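Long-range contacts in uncharacterized protein (Pectobacterium atrosepticum, PDB 3ESI), which is of unknown function but belongs to the ApeI dehydratase-like family of the HotDog clan and may act as a dehydratase on an acyl thioester: residues P3-H9 with V20-Q25; K82-V87 with F99-E105. All blocks are in the same frame, centred on the assembly; numbering follows the deposited sequence.

Contact 1 (P3-H9 with V20-Q25)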
loop_
_atom_site.group_PDB
_atom_site.type_symbol
_atom_site.label_atom_id
_atom_site.label_comp_id
_atom_site.label_asym_id
_atom_site.label_seq_id
_atom_site.Cartn_x
_atom_site.Cartn_y
_atom_site.Cartn_z
ATOM N N PRO A 3 -11.347 -9.197 14.259
ATOM C CA PRO A 3 -12.048 -10.273 13.560
ATOM C C PRO A 3 -13.190 -10.818 14.414
ATOM O O PRO A 3 -13.231 -10.590 15.622
ATOM C CB PRO A 3 -10.952 -11.315 13.372
ATOM C CG PRO A 3 -10.187 -11.196 14.668
ATOM C CD PRO A 3 -10.114 -9.692 14.901
ATOM N N VAL A 4 -14.122 -11.530 13.789
ATOM C CA VAL A 4 -15.204 -12.144 14.543
ATOM C C VAL A 4 -14.638 -13.469 15.082
ATOM O O VAL A 4 -14.062 -14.258 14.331
ATOM C CB VAL A 4 -16.446 -12.404 13.649
ATOM C CG1 VAL A 4 -17.362 -13.409 14.311
ATOM C CG2 VAL A 4 -17.209 -11.094 13.423
ATOM N N GLU A 5 -14.773 -13.691 16.386
ATOM C CA GLU A 5 -14.263 -14.911 17.021
ATOM C C GLU A 5 -15.293 -16.035 16.911
ATOM O O GLU A 5 -16.342 -15.989 17.534
ATOM C CB GLU A 5 -13.939 -14.630 18.497
ATOM C CG GLU A 5 -12.895 -15.557 19.118
ATOM C CD GLU A 5 -12.557 -15.188 20.563
ATOM O OE1 GLU A 5 -12.351 -13.986 20.831
ATOM O OE2 GLU A 5 -12.489 -16.096 21.430
ATOM N N LEU A 6 -14.994 -17.038 16.102
ATOM C CA LEU A 6 -15.914 -18.154 15.909
ATOM C C LEU A 6 -15.839 -19.126 17.070
ATOM O O LEU A 6 -16.849 -19.412 17.712
ATOM C CB LEU A 6 -15.593 -18.876 14.596
ATOM C CG LEU A 6 -15.654 -17.890 13.430
ATOM C CD1 LEU A 6 -15.379 -18.583 12.107
ATOM C CD2 LEU A 6 -17.033 -17.240 13.423
ATOM N N VAL A 7 -14.636 -19.629 17.333
ATOM C CA VAL A 7 -14.407 -20.572 18.414
ATOM C C VAL A 7 -13.050 -20.287 19.025
ATOM O O VAL A 7 -12.133 -19.871 18.324
ATOM C CB VAL A 7 -14.376 -22.029 17.899
ATOM C CG1 VAL A 7 -14.184 -22.990 19.059
ATOM C CG2 VAL A 7 -15.646 -22.344 17.129
ATOM N N ARG A 8 -12.936 -20.497 20.333
ATOM C CA ARG A 8 -11.675 -20.324 21.049
ATOM C C ARG A 8 -11.435 -21.603 21.826
ATOM O O ARG A 8 -12.112 -21.872 22.818
ATOM C CB ARG A 8 -11.715 -19.165 22.047
ATOM C CG ARG A 8 -10.409 -19.062 22.861
ATOM C CD ARG A 8 -10.456 -18.025 23.981
ATOM N NE ARG A 8 -10.645 -16.671 23.472
ATOM C CZ ARG A 8 -10.692 -15.575 24.227
ATOM N NH1 ARG A 8 -10.559 -15.657 25.539
ATOM N NH2 ARG A 8 -10.879 -14.390 23.660
ATOM N N HIS A 9 -10.482 -22.403 21.383
ATOM C CA HIS A 9 -10.212 -23.625 22.099
ATOM C C HIS A 9 -9.552 -23.323 23.433
ATOM O O HIS A 9 -9.133 -22.190 23.684
ATOM C CB HIS A 9 -9.366 -24.544 21.229
ATOM C CG HIS A 9 -10.136 -25.138 20.091
ATOM N ND1 HIS A 9 -9.534 -25.784 19.033
ATOM C CD2 HIS A 9 -11.468 -25.197 19.857
ATOM C CE1 HIS A 9 -10.463 -26.215 18.196
ATOM N NE2 HIS A 9 -11.645 -25.871 18.673
ATOM N N VAL A 20 -3.100 -21.933 21.945
ATOM C CA VAL A 20 -4.498 -21.567 21.848
ATOM C C VAL A 20 -4.813 -21.543 20.362
ATOM O O VAL A 20 -4.026 -21.045 19.552
ATOM C CB VAL A 20 -4.792 -20.183 22.479
ATOM C CG1 VAL A 20 -4.107 -19.070 21.689
ATOM C CG2 VAL A 20 -6.295 -19.962 22.534
ATOM N N GLU A 21 -5.947 -22.121 20.003
ATOM C CA GLU A 21 -6.357 -22.160 18.619
ATOM C C GLU A 21 -7.662 -21.414 18.483
ATOM O O GLU A 21 -8.603 -21.663 19.235
ATOM C CB GLU A 21 -6.542 -23.598 18.162
ATOM C CG GLU A 21 -6.903 -23.704 16.699
ATOM C CD GLU A 21 -6.907 -25.130 16.208
ATOM O OE1 GLU A 21 -6.041 -25.911 16.666
ATOM O OE2 GLU A 21 -7.756 -25.464 15.354
ATOM N N LEU A 22 -7.717 -20.484 17.544
ATOM C CA LEU A 22 -8.940 -19.735 17.332
ATOM C C LEU A 22 -9.443 -19.900 15.920
ATOM O O LEU A 22 -8.669 -20.129 14.995
ATOM C CB LEU A 22 -8.731 -18.244 17.591
ATOM C CG LEU A 22 -8.540 -17.797 19.035
ATOM C CD1 LEU A 22 -7.199 -18.281 19.555
ATOM C CD2 LEU A 22 -8.607 -16.288 19.095
ATOM N N MET A 23 -10.755 -19.819 15.759
ATOM C CA MET A 23 -11.338 -19.875 14.429
ATOM C C MET A 23 -11.854 -18.452 14.336
ATOM O O MET A 23 -12.596 -18.002 15.210
ATOM C CB MET A 23 -12.483 -20.891 14.352
ATOM C CG MET A 23 -13.017 -21.094 12.936
ATOM S SD MET A 23 -14.154 -22.502 12.748
ATOM C CE MET A 23 -12.905 -23.875 12.574
ATOM N N LEU A 24 -11.422 -17.729 13.310
ATOM C CA LEU A 24 -11.822 -16.330 13.147
ATOM C C LEU A 24 -12.464 -16.073 11.788
ATOM O O LEU A 24 -12.195 -16.771 10.803
ATOM C CB LEU A 24 -10.595 -15.415 13.302
ATOM C CG LEU A 24 -9.637 -15.754 14.442
ATOM C CD1 LEU A 24 -8.388 -14.906 14.330
ATOM C CD2 LEU A 24 -10.305 -15.536 15.765
ATOM N N GLN A 25 -13.327 -15.072 11.740
ATOM C CA GLN A 25 -13.982 -14.731 10.490
ATOM C C GLN A 25 -13.558 -13.321 10.135
ATOM O O GLN A 25 -13.656 -12.405 10.966
ATOM C CB GLN A 25 -15.505 -14.819 10.641
ATOM C CG GLN A 25 -16.308 -14.399 9.405
ATOM C CD GLN A 25 -16.171 -15.359 8.219
ATOM O OE1 GLN A 25 -15.760 -16.521 8.373
ATOM N NE2 GLN A 25 -16.542 -14.879 7.023
#
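Strand 4-8 pairs antiparallel with residues 20-25 of strand 17-25 in the first beta hairpin of this hotdog-fold chain, with Val4 opposite Gln25 and Arg8 opposite Leu22. A classic beta bulge interrupts the ladder. Leu6 and Val7 both face Met23, and Met23 O takes a bond from Leu6 N at 2.7 Å and a weak one from Val7 N at 3.4 Å. At the bulge the CB of Leu6 points toward the neighbouring strand. With CG anti to its carbonyl carbon (chi1 -57°), Leu6 crosses Met23, and Leu6 CD1 lies 3.5 Å from Met23 CG. The other methyl, Leu6 CD2, reaches Gln25 CB at 4.0 Å. Pro3 and Leu24 lie side by side on the face covered by helix 45-59, where Pro3 touches Trp51 and Tyr55. On that face Glu5 and Arg8 form a salt bridge within their own strand. Arg8 NH2 bonds Glu5 OE1 at 3.2 Å, and a weak, bent bond joins Arg8 NE to Glu5 OE2 at 2.8 Å. At the far end His9 N meets Glu21 O at 2.9 Å. The side chains of His9 and Glu21 run side by side, with His9 ND1 3.8 Å from Glu21 CB.

Contact 2 (K82-V87 with F99-E105); sequences KTLRLV and FSYSILE
Arg85 and Ser102 face each other as a hydrogen-bonded antiparallel pair, and their backbones are joined twice. Arg85 N reaches Ser102 O at 2.9 Å, and Ser102 N returns a bond to Arg85 O. The Arg85 side chain can be followed outward from this pair. Its CB sits 3.4 Å from Ser102 OG and also touches Leu104 CD2. CG stands opposite the backbone N (chi1 -171°). CD and NE pass Ser102 OG at longer range; the bend at chi3 then turns NE and the guanidinium. At the tip, Arg85 NH2 lies 4.0 Å from Leu104 CD1, whose side chain crosses the arginine at about a right angle. The guanidinium is held by two acids: NH2 pairs with Glu109 and NH1 with Glu21. Ser102 OG is itself bonded to Glu109, so one carboxylate ties both side chains.

These strands, 83-91 and 96-105, form a beta hairpin in the middle of the antiparallel hotdog sheet. On the opposite face lie Leu84, Leu86, Tyr101 and Ile103; Leu86 and Tyr101 touch helix 45-59, and Leu84 packs on Val26 and Ile78. Leu86 CD1 makes a CH-pi contact over the Tyr101 ring, 3.6 Å from the ring centroid and 9° off the normal. Leu84 reaches both neighbours with its two methyls: Leu84 CD1 is 3.8 Å from Tyr101 CD1, and Leu84 CD2 is 3.6 Å from Ile103 CG1. Tyr101 OH bonds to Gln48 O of the helix. At the strand end, Lys82 and Glu105 form a salt bridge, with Lys82 NZ 3.1 Å from Glu105 OE1.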
loop_
_atom_site.group_PDB
_atom_site.type_symbol
_atom_site.label_atom_id
_atom_site.label_comp_id
_atom_site.label_asym_id
_atom_site.label_seq_id
_atom_site.Cartn_x
_atom_site.Cartn_y
_atom_site.Cartn_z
ATOM N N LYS A 82 -13.275 -14.433 4.616
ATOM C CA LYS A 82 -12.647 -15.746 4.796
ATOM C C LYS A 82 -12.666 -16.225 6.230
ATOM O O LYS A 82 -12.714 -15.426 7.163
ATOM C CB LYS A 82 -11.196 -15.730 4.319
ATOM C CG LYS A 82 -11.032 -15.536 2.831
ATOM C CD LYS A 82 -11.729 -16.629 2.056
ATOM C CE LYS A 82 -11.626 -16.389 0.557
ATOM N NZ LYS A 82 -12.322 -17.448 -0.213
ATOM N N THR A 83 -12.629 -17.543 6.396
ATOM C CA THR A 83 -12.610 -18.155 7.725
ATOM C C THR A 83 -11.167 -18.582 7.975
ATOM O O THR A 83 -10.543 -19.214 7.118
ATOM C CB THR A 83 -13.560 -19.370 7.788
ATOM O OG1 THR A 83 -14.898 -18.920 7.544
ATOM C CG2 THR A 83 -13.505 -20.039 9.155
ATOM N N LEU A 84 -10.636 -18.224 9.139
ATOM C CA LEU A 84 -9.244 -18.532 9.464
ATOM C C LEU A 84 -9.020 -19.303 10.751
ATOM O O LEU A 84 -9.757 -19.151 11.727
ATOM C CB LEU A 84 -8.427 -17.240 9.585
ATOM C CG LEU A 84 -8.441 -16.165 8.497
ATOM C CD1 LEU A 84 -7.618 -14.949 8.974
ATOM C CD2 LEU A 84 -7.871 -16.734 7.200
ATOM N N ARG A 85 -7.983 -20.128 10.745
ATOM C CA ARG A 85 -7.588 -20.841 11.947
ATOM C C ARG A 85 -6.311 -20.098 12.383
ATOM O O ARG A 85 -5.411 -19.857 11.577
ATOM C CB ARG A 85 -7.255 -22.316 11.663
ATOM C CG ARG A 85 -7.045 -23.128 12.947
ATOM C CD ARG A 85 -6.226 -24.400 12.726
ATOM N NE ARG A 85 -6.790 -25.300 11.721
ATOM C CZ ARG A 85 -7.972 -25.914 11.816
ATOM N NH1 ARG A 85 -8.752 -25.739 12.880
ATOM N NH2 ARG A 85 -8.375 -26.711 10.836
ATOM N N LEU A 86 -6.255 -19.702 13.644
ATOM C CA LEU A 86 -5.098 -19.015 14.177
ATOM C C LEU A 86 -4.511 -19.853 15.303
ATOM O O LEU A 86 -5.182 -20.121 16.300
ATOM C CB LEU A 86 -5.489 -17.640 14.730
ATOM C CG LEU A 86 -4.330 -16.945 15.464
ATOM C CD1 LEU A 86 -3.206 -16.698 14.472
ATOM C CD2 LEU A 86 -4.775 -15.617 16.093
ATOM N N VAL A 87 -3.267 -20.280 15.137
ATOM C CA VAL A 87 -2.586 -21.059 16.168
ATOM C C VAL A 87 -1.456 -20.213 16.767
ATOM O O VAL A 87 -0.590 -19.713 16.038
ATOM C CB VAL A 87 -1.970 -22.371 15.588
ATOM C CG1 VAL A 87 -1.271 -23.153 16.691
ATOM C CG2 VAL A 87 -3.052 -23.235 14.951
ATOM N N PHE A 99 3.256 -17.951 15.674
ATOM C CA PHE A 99 1.880 -17.885 15.218
ATOM C C PHE A 99 1.734 -18.464 13.828
ATOM O O PHE A 99 2.703 -18.556 13.075
ATOM C CB PHE A 99 1.385 -16.438 15.219
ATOM C CG PHE A 99 1.964 -15.600 14.127
ATOM C CD1 PHE A 99 1.449 -15.664 12.837
ATOM C CD2 PHE A 99 3.028 -14.738 14.385
ATOM C CE1 PHE A 99 1.985 -14.875 11.809
ATOM C CE2 PHE A 99 3.572 -13.945 13.369
ATOM C CZ PHE A 99 3.049 -14.013 12.076
ATOM N N SER A 100 0.507 -18.848 13.494
ATOM C CA SER A 100 0.220 -19.400 12.185
ATOM C C SER A 100 -1.238 -19.169 11.773
ATOM O O SER A 100 -2.162 -19.488 12.514
ATOM C CB SER A 100 0.539 -20.891 12.182
ATOM O OG SER A 100 0.303 -21.439 10.903
ATOM N N TYR A 101 -1.426 -18.596 10.588
ATOM C CA TYR A 101 -2.756 -18.321 10.051
ATOM C C TYR A 101 -3.023 -19.251 8.885
ATOM O O TYR A 101 -2.185 -19.386 7.995
ATOM C CB TYR A 101 -2.857 -16.886 9.509
ATOM C CG TYR A 101 -3.121 -15.793 10.519
ATOM C CD1 TYR A 101 -4.409 -15.541 10.995
ATOM C CD2 TYR A 101 -2.084 -14.965 10.958
ATOM C CE1 TYR A 101 -4.655 -14.491 11.874
ATOM C CE2 TYR A 101 -2.321 -13.916 11.836
ATOM C CZ TYR A 101 -3.603 -13.683 12.286
ATOM O OH TYR A 101 -3.824 -12.629 13.139
ATOM N N SER A 102 -4.190 -19.881 8.870
ATOM C CA SER A 102 -4.531 -20.736 7.740
ATOM C C SER A 102 -5.973 -20.462 7.305
ATOM O O SER A 102 -6.847 -20.185 8.126
ATOM C CB SER A 102 -4.297 -22.231 8.069
ATOM O OG SER A 102 -5.229 -22.755 8.997
ATOM N N ILE A 103 -6.190 -20.490 5.995
ATOM C CA ILE A 103 -7.504 -20.243 5.405
ATOM C C ILE A 103 -8.237 -21.557 5.193
ATOM O O ILE A 103 -7.690 -22.477 4.573
ATOM C CB ILE A 103 -7.377 -19.572 4.028
ATOM C CG1 ILE A 103 -6.652 -18.233 4.159
ATOM C CG2 ILE A 103 -8.753 -19.389 3.416
ATOM C CD1 ILE A 103 -6.278 -17.610 2.828
ATOM N N LEU A 104 -9.466 -21.646 5.704
ATOM C CA LEU A 104 -10.274 -22.860 5.537
ATOM C C LEU A 104 -11.311 -22.626 4.453
ATOM O O LEU A 104 -12.146 -21.727 4.574
ATOM C CB LEU A 104 -11.008 -23.245 6.837
ATOM C CG LEU A 104 -10.287 -23.678 8.129
ATOM C CD1 LEU A 104 -8.893 -24.195 7.807
ATOM C CD2 LEU A 104 -10.197 -22.521 9.098
ATOM N N GLU A 105 -11.236 -23.422 3.391
ATOM C CA GLU A 105 -12.181 -23.360 2.268
ATOM C C GLU A 105 -12.418 -24.801 1.819
ATOM O O GLU A 105 -11.463 -25.548 1.583
ATOM C CB GLU A 105 -11.621 -22.567 1.083
ATOM C CG GLU A 105 -11.534 -21.063 1.272
ATOM C CD GLU A 105 -11.082 -20.339 -0.006
ATOM O OE1 GLU A 105 -11.816 -20.401 -1.024
ATOM O OE2 GLU A 105 -9.994 -19.715 0.010
HETATM O O HOH W 1 -3.152 -21.818 10.880
#

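In the fold
From the N terminus, strand 4-8 leads into strand 17-25, and contact 1 closes the ten-residue connection, residues 10-19. The chain then passes through helix 45-59 and strand 64-74 before contact 2 closes the hairpin of 83-91 and 96-105. The two contacts are in series and neither nests in the other. In space they are adjacent, about 9 Å between centres, because strands 17-25 and 83-91 are neighbours in the sheet. Side chains cross this seam: Gln25 probably hydrogen-bonds Thr83, and Leu6 packs on Thr83. The two hairpins meet along strands 17-25 and 83-91, so four strands lie next to one another in the sheet, and helix 45-59 packs against residues of both contacts.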